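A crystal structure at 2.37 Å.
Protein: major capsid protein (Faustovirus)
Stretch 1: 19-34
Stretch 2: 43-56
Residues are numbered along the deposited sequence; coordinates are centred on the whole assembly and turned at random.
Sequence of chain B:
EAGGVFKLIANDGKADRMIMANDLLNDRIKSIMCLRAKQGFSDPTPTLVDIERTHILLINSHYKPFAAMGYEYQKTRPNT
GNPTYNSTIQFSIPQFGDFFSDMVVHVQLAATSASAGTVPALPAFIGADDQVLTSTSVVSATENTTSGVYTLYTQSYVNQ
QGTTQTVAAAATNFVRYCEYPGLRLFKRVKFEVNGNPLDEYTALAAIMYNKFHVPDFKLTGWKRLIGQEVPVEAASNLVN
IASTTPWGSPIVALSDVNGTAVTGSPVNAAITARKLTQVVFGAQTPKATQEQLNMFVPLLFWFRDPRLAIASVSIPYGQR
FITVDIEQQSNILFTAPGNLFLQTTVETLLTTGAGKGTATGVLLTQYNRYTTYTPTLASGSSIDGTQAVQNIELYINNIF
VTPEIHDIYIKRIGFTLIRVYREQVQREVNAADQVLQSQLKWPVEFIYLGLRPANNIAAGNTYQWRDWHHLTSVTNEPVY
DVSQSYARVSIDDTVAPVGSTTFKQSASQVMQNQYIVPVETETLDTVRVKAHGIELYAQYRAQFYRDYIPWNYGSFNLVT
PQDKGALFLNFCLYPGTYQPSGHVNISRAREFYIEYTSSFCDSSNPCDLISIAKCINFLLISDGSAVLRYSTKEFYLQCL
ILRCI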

# COMPACT_ATOMS: atom_id res chain seq x y z
N ILE B 19 -36.58 7.02 16.84
CA ILE B 19 -35.62 7.21 15.77
C ILE B 19 -36.17 8.09 14.66
O ILE B 19 -35.44 8.88 14.06
N MET B 20 -37.47 7.97 14.37
CA MET B 20 -38.09 8.74 13.30
C MET B 20 -39.18 9.69 13.79
O MET B 20 -39.37 10.74 13.16
N ALA B 21 -39.88 9.37 14.87
CA ALA B 21 -40.90 10.23 15.46
C ALA B 21 -41.91 10.69 14.41
O ALA B 21 -42.16 11.88 14.22
N ASN B 22 -42.50 9.72 13.72
CA ASN B 22 -43.38 10.04 12.60
C ASN B 22 -44.77 10.48 13.07
O ASN B 22 -45.41 11.28 12.39
N ASP B 23 -45.24 9.97 14.20
CA ASP B 23 -46.50 10.46 14.74
C ASP B 23 -46.37 11.89 15.23
O ASP B 23 -47.33 12.67 15.15
N LEU B 24 -45.19 12.27 15.73
CA LEU B 24 -44.96 13.66 16.12
C LEU B 24 -44.88 14.56 14.89
O LEU B 24 -45.47 15.65 14.87
N LEU B 25 -44.15 14.13 13.86
CA LEU B 25 -43.98 14.95 12.67
C LEU B 25 -45.32 15.17 11.96
O LEU B 25 -45.59 16.28 11.48
N ASN B 26 -46.15 14.13 11.87
CA ASN B 26 -47.47 14.29 11.27
C ASN B 26 -48.30 15.31 12.04
O ASN B 26 -49.02 16.12 11.44
N ASP B 27 -48.22 15.28 13.37
CA ASP B 27 -48.96 16.25 14.18
C ASP B 27 -48.45 17.67 13.92
O ASP B 27 -49.23 18.62 13.90
N ARG B 28 -47.13 17.82 13.74
CA ARG B 28 -46.59 19.14 13.45
C ARG B 28 -47.04 19.64 12.09
O ARG B 28 -47.35 20.83 11.93
N ILE B 29 -47.09 18.76 11.09
CA ILE B 29 -47.53 19.15 9.76
C ILE B 29 -49.01 19.50 9.77
O ILE B 29 -49.42 20.56 9.26
N LYS B 30 -49.84 18.62 10.35
CA LYS B 30 -51.27 18.88 10.41
C LYS B 30 -51.57 20.17 11.16
O LYS B 30 -52.48 20.93 10.78
N SER B 31 -50.81 20.45 12.22
CA SER B 31 -50.96 21.71 12.94
C SER B 31 -50.57 22.89 12.05
O SER B 31 -51.37 23.81 11.84
N ILE B 32 -49.35 22.87 11.52
CA ILE B 32 -48.83 24.00 10.75
C ILE B 32 -49.76 24.36 9.60
O ILE B 32 -49.97 25.54 9.30
N MET B 33 -50.34 23.35 8.95
CA MET B 33 -51.28 23.63 7.86
C MET B 33 -52.52 24.35 8.36
O MET B 33 -53.12 25.15 7.63
N CYS B 34 -52.94 24.08 9.60
CA CYS B 34 -54.16 24.69 10.11
C CYS B 34 -53.92 26.11 10.61
O CYS B 34 -54.78 26.98 10.44
N ASP B 43 -51.01 29.42 0.82
CA ASP B 43 -50.54 28.03 0.78
C ASP B 43 -50.33 27.52 2.20
O ASP B 43 -49.44 28.03 2.91
N PRO B 44 -51.11 26.53 2.65
CA PRO B 44 -50.96 26.05 4.04
C PRO B 44 -49.85 25.03 4.23
O PRO B 44 -49.53 24.72 5.39
N THR B 45 -49.25 24.51 3.17
CA THR B 45 -48.23 23.48 3.33
C THR B 45 -46.99 24.06 4.02
O THR B 45 -46.60 25.20 3.74
N PRO B 46 -46.38 23.32 4.93
CA PRO B 46 -45.29 23.87 5.75
C PRO B 46 -44.04 24.18 4.94
O PRO B 46 -43.93 23.87 3.75
N THR B 47 -43.09 24.81 5.62
CA THR B 47 -41.79 25.16 5.09
C THR B 47 -40.76 24.12 5.52
O THR B 47 -40.85 23.56 6.62
N LEU B 48 -39.79 23.85 4.64
CA LEU B 48 -38.74 22.89 4.98
C LEU B 48 -38.02 23.25 6.28
O LEU B 48 -37.62 22.36 7.03
N VAL B 49 -37.85 24.55 6.55
CA VAL B 49 -37.30 24.97 7.83
C VAL B 49 -38.24 24.58 8.97
O VAL B 49 -37.79 24.14 10.04
N ASP B 50 -39.55 24.73 8.76
CA ASP B 50 -40.52 24.36 9.80
C ASP B 50 -40.38 22.90 10.19
O ASP B 50 -40.43 22.55 11.37
N ILE B 51 -40.20 22.01 9.20
CA ILE B 51 -40.00 20.60 9.50
C ILE B 51 -38.67 20.40 10.21
O ILE B 51 -38.59 19.68 11.22
N GLU B 52 -37.61 21.04 9.72
CA GLU B 52 -36.27 20.78 10.23
C GLU B 52 -36.02 21.34 11.62
O GLU B 52 -34.95 21.09 12.18
N ARG B 53 -36.97 22.07 12.21
CA ARG B 53 -36.83 22.47 13.61
C ARG B 53 -36.85 21.27 14.54
O ARG B 53 -36.38 21.38 15.68
N THR B 54 -37.39 20.13 14.10
CA THR B 54 -37.39 18.90 14.87
C THR B 54 -36.77 17.72 14.13
O THR B 54 -35.99 16.97 14.73
N HIS B 55 -37.07 17.55 12.85
CA HIS B 55 -36.66 16.38 12.10
C HIS B 55 -35.60 16.73 11.06
O HIS B 55 -35.61 17.82 10.48
N ILE B 56 -34.68 15.79 10.83
CA ILE B 56 -33.62 15.95 9.84
C ILE B 56 -34.07 15.32 8.53
O ILE B 56 -34.66 14.24 8.52

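Helix 22-34 runs against the second stretch, whose short helix begins at Leu48. The two helix axes approach to 10.7 Å, and their N-to-C directions differ by 141°, nearer antiparallel than parallel. The start of stretch 1 therefore meets the end of stretch 2, and Met33 lies beside Pro44. The contact buries 688 Å² in all.

Ile19 makes no contact. Met20 points its CB away, with chi1 m, chi2 t and chi3 m, and contributes through its backbone. Its O accepts a weak hydrogen bond from His55 NE2 at 2.9 Å. Ala21 has positive phi and sits at the N-cap of the helix. Its O also accepts from His55 NE2, again at 2.9 Å and with better geometry. Both oxygens lie at the edge of the imidazole, near its plane. Ala21 O also accepts from Leu25 N at 3.0 Å, so it serves the first turn of the helix as well. Ala21 CB points toward stretch 2 and lies 3.4 Å from His55 NE2.

Asn22 and Asp23 turn away. Leu24 (t, p) points toward the other stretch but only grazes it, with CD2 4.4 Å from His55 CE1. Leu25 (t, p) does more. Its CB lies over one face of the His55 ring, 3.7 Å from the centroid, in a CH-pi contact. Its CD1 packs on Ile51 CG2 at 3.6 Å. His55 (chi1 m) is thus held at its edge by carbonyls and covered on a face by Leu25. Its other nitrogen, ND1, is hydrogen-bonded to Thr54 OG1 at 2.7 Å; either could be the donor.

Asn26 and Asp27 are out of reach. Arg28 is the main polar residue of the contact. It points toward stretch 2 with chi1 m, chi2 t and chi3 p, which brings its guanidinium to the carbonyls of Asp50 and Ile51 and to Thr54. NH2 donates to Asp50 O at 2.6 Å, a short and nearly straight bond. NH1 makes weak hydrogen bonds to Asp50 O at 3.1 Å, Ile51 O at 3.4 Å and Thr54 OG1 at 2.8 Å. Thr54 (p) places CG2 over one face of the group. Arg53 NE comes within 4.1 Å of Arg28 NH2, a close approach of like charges. Arg28 NE is bonded elsewhere in the structure.

Ile29 (m, t) points sideways. Its CG1 meets Ile51 CD1 at 3.6 Å, and its CG2 meets Pro46 CG at 4.0 Å. Ile51 (m, m) also starts sideways, but its end comes nearer. Lys30 and Ser31 make no contact.

Ile32 (m, t) points inward. CG2 packs on Pro46 CB at 3.6 Å, and CD1 reaches Asp50 CB at 3.8 Å. Met33 (m, t, m) starts sideways and its end leads away. Its CG still touches Pro46 CD at 3.8 Å, while its CA makes a CA-H...O contact with Pro44 O at 3.2 Å. Cys34 turns away.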

# COMPACT_ATOMS: atom_id res chain seq x y z
CB ILE B 19 -35.17 5.84 15.22
CG1 ILE B 19 -34.56 5.00 16.34
CG2 ILE B 19 -34.16 6.01 14.10
CD1 ILE B 19 -34.17 3.60 15.91
CB MET B 20 -38.68 7.80 12.24
CG MET B 20 -37.62 7.01 11.50
SD MET B 20 -38.30 5.77 10.38
CE MET B 20 -39.17 4.72 11.54
CB ALA B 21 -40.26 11.43 16.16
CB ASN B 22 -43.50 8.85 11.65
CG ASN B 22 -44.11 9.23 10.32
OD1 ASN B 22 -43.55 10.05 9.58
ND2 ASN B 22 -45.24 8.63 9.99
CB ASP B 23 -46.99 9.55 15.88
CG ASP B 23 -47.47 8.20 15.38
OD1 ASP B 23 -48.56 8.16 14.76
OD2 ASP B 23 -46.77 7.20 15.61
CB LEU B 24 -43.68 13.76 16.95
CG LEU B 24 -43.12 15.16 17.21
CD1 LEU B 24 -44.14 16.01 17.97
CD2 LEU B 24 -41.81 15.07 17.98
CB LEU B 25 -42.98 14.30 11.72
CG LEU B 25 -42.66 15.07 10.43
CD1 LEU B 25 -42.06 16.43 10.75
CD2 LEU B 25 -41.74 14.26 9.54
CB ASN B 26 -48.19 12.95 11.20
CG ASN B 26 -47.64 12.04 10.12
OD1 ASN B 26 -47.11 12.52 9.11
ND2 ASN B 26 -47.78 10.74 10.31
CB ASP B 27 -48.85 15.90 15.66
CG ASP B 27 -49.66 14.68 16.03
OD1 ASP B 27 -50.70 14.44 15.38
OD2 ASP B 27 -49.26 13.96 16.97
CB ARG B 28 -45.06 19.11 13.55
CG ARG B 28 -44.54 18.74 14.92
CD ARG B 28 -43.13 19.26 15.15
NE ARG B 28 -42.99 20.64 14.71
CZ ARG B 28 -42.16 21.04 13.74
NH1 ARG B 28 -41.40 20.15 13.12
NH2 ARG B 28 -42.10 22.32 13.40
CB ILE B 29 -47.22 18.04 8.74
CG1 ILE B 29 -45.71 17.86 8.59
CG2 ILE B 29 -47.86 18.36 7.40
CD1 ILE B 29 -45.32 16.68 7.73
CB LYS B 30 -51.98 17.70 11.07
CG LYS B 30 -53.44 17.97 11.41
CD LYS B 30 -54.13 16.70 11.88
CE LYS B 30 -54.11 15.64 10.80
NZ LYS B 30 -54.87 14.42 11.20
CB SER B 31 -50.12 21.69 14.21
OG SER B 31 -50.07 22.96 14.82
CB ILE B 32 -47.40 23.70 10.26
CG1 ILE B 32 -46.41 23.76 11.43
CG2 ILE B 32 -46.98 24.67 9.17
CD1 ILE B 32 -45.01 23.33 11.06
CB MET B 33 -51.67 22.34 7.15
CG MET B 33 -50.58 21.76 6.26
SD MET B 33 -51.13 20.28 5.39
CE MET B 33 -51.60 19.25 6.78
CB CYS B 34 -54.76 23.83 11.22
SG CYS B 34 -56.50 24.19 11.56
CB ASP B 43 -49.25 27.93 -0.03
CG ASP B 43 -48.85 26.49 -0.31
OD1 ASP B 43 -49.64 25.57 -0.01
OD2 ASP B 43 -47.74 26.28 -0.84
CB PRO B 44 -52.33 25.43 4.33
CG PRO B 44 -52.79 24.94 3.00
CD PRO B 44 -52.27 25.93 1.98
CB THR B 45 -47.84 22.88 1.98
OG1 THR B 45 -47.48 23.92 1.07
CG2 THR B 45 -49.01 22.08 1.41
CB PRO B 46 -45.02 22.77 6.78
CG PRO B 46 -46.28 21.97 6.82
CD PRO B 46 -46.83 22.00 5.43
CB THR B 47 -41.39 26.57 5.56
OG1 THR B 47 -42.06 27.56 4.77
CG2 THR B 47 -39.88 26.80 5.48
CB LEU B 48 -37.73 22.79 3.83
CG LEU B 48 -38.24 22.07 2.58
CD1 LEU B 48 -37.17 22.04 1.50
CD2 LEU B 48 -38.70 20.66 2.93
CB VAL B 49 -37.00 26.48 7.82
CG1 VAL B 49 -36.58 26.96 9.20
CG2 VAL B 49 -35.93 26.80 6.79
CB ASP B 50 -41.95 24.65 9.32
CG ASP B 50 -42.27 26.13 9.29
OD1 ASP B 50 -43.01 26.55 8.38
OD2 ASP B 50 -41.79 26.86 10.18
CB ILE B 51 -40.08 19.76 8.22
CG1 ILE B 51 -41.42 19.97 7.51
CG2 ILE B 51 -39.86 18.28 8.52
CD1 ILE B 51 -42.62 19.61 8.35
CB GLU B 52 -35.22 21.31 9.25
CG GLU B 52 -35.16 20.51 7.96
CD GLU B 52 -33.90 20.77 7.16
OE1 GLU B 52 -33.88 21.73 6.37
OE2 GLU B 52 -32.92 20.00 7.32
CB ARG B 53 -37.92 23.47 14.00
CG ARG B 53 -38.04 24.65 13.05
CD ARG B 53 -38.69 25.87 13.68
NE ARG B 53 -39.83 25.53 14.54
CZ ARG B 53 -39.90 25.85 15.83
NH1 ARG B 53 -38.92 26.53 16.40
NH2 ARG B 53 -40.97 25.51 16.54
CB THR B 54 -38.82 18.52 15.29
OG1 THR B 54 -39.60 18.23 14.12
CG2 THR B 54 -39.48 19.65 16.06
CB HIS B 55 -37.85 15.72 11.41
CG HIS B 55 -38.77 14.99 12.34
ND1 HIS B 55 -39.62 15.65 13.21
CD2 HIS B 55 -38.96 13.67 12.55
CE1 HIS B 55 -40.30 14.76 13.91
NE2 HIS B 55 -39.92 13.55 13.53
CB ILE B 56 -32.29 15.34 10.35
CG1 ILE B 56 -31.76 16.11 11.56
CG2 ILE B 56 -31.26 15.28 9.24
CD1 ILE B 56 -30.62 15.42 12.26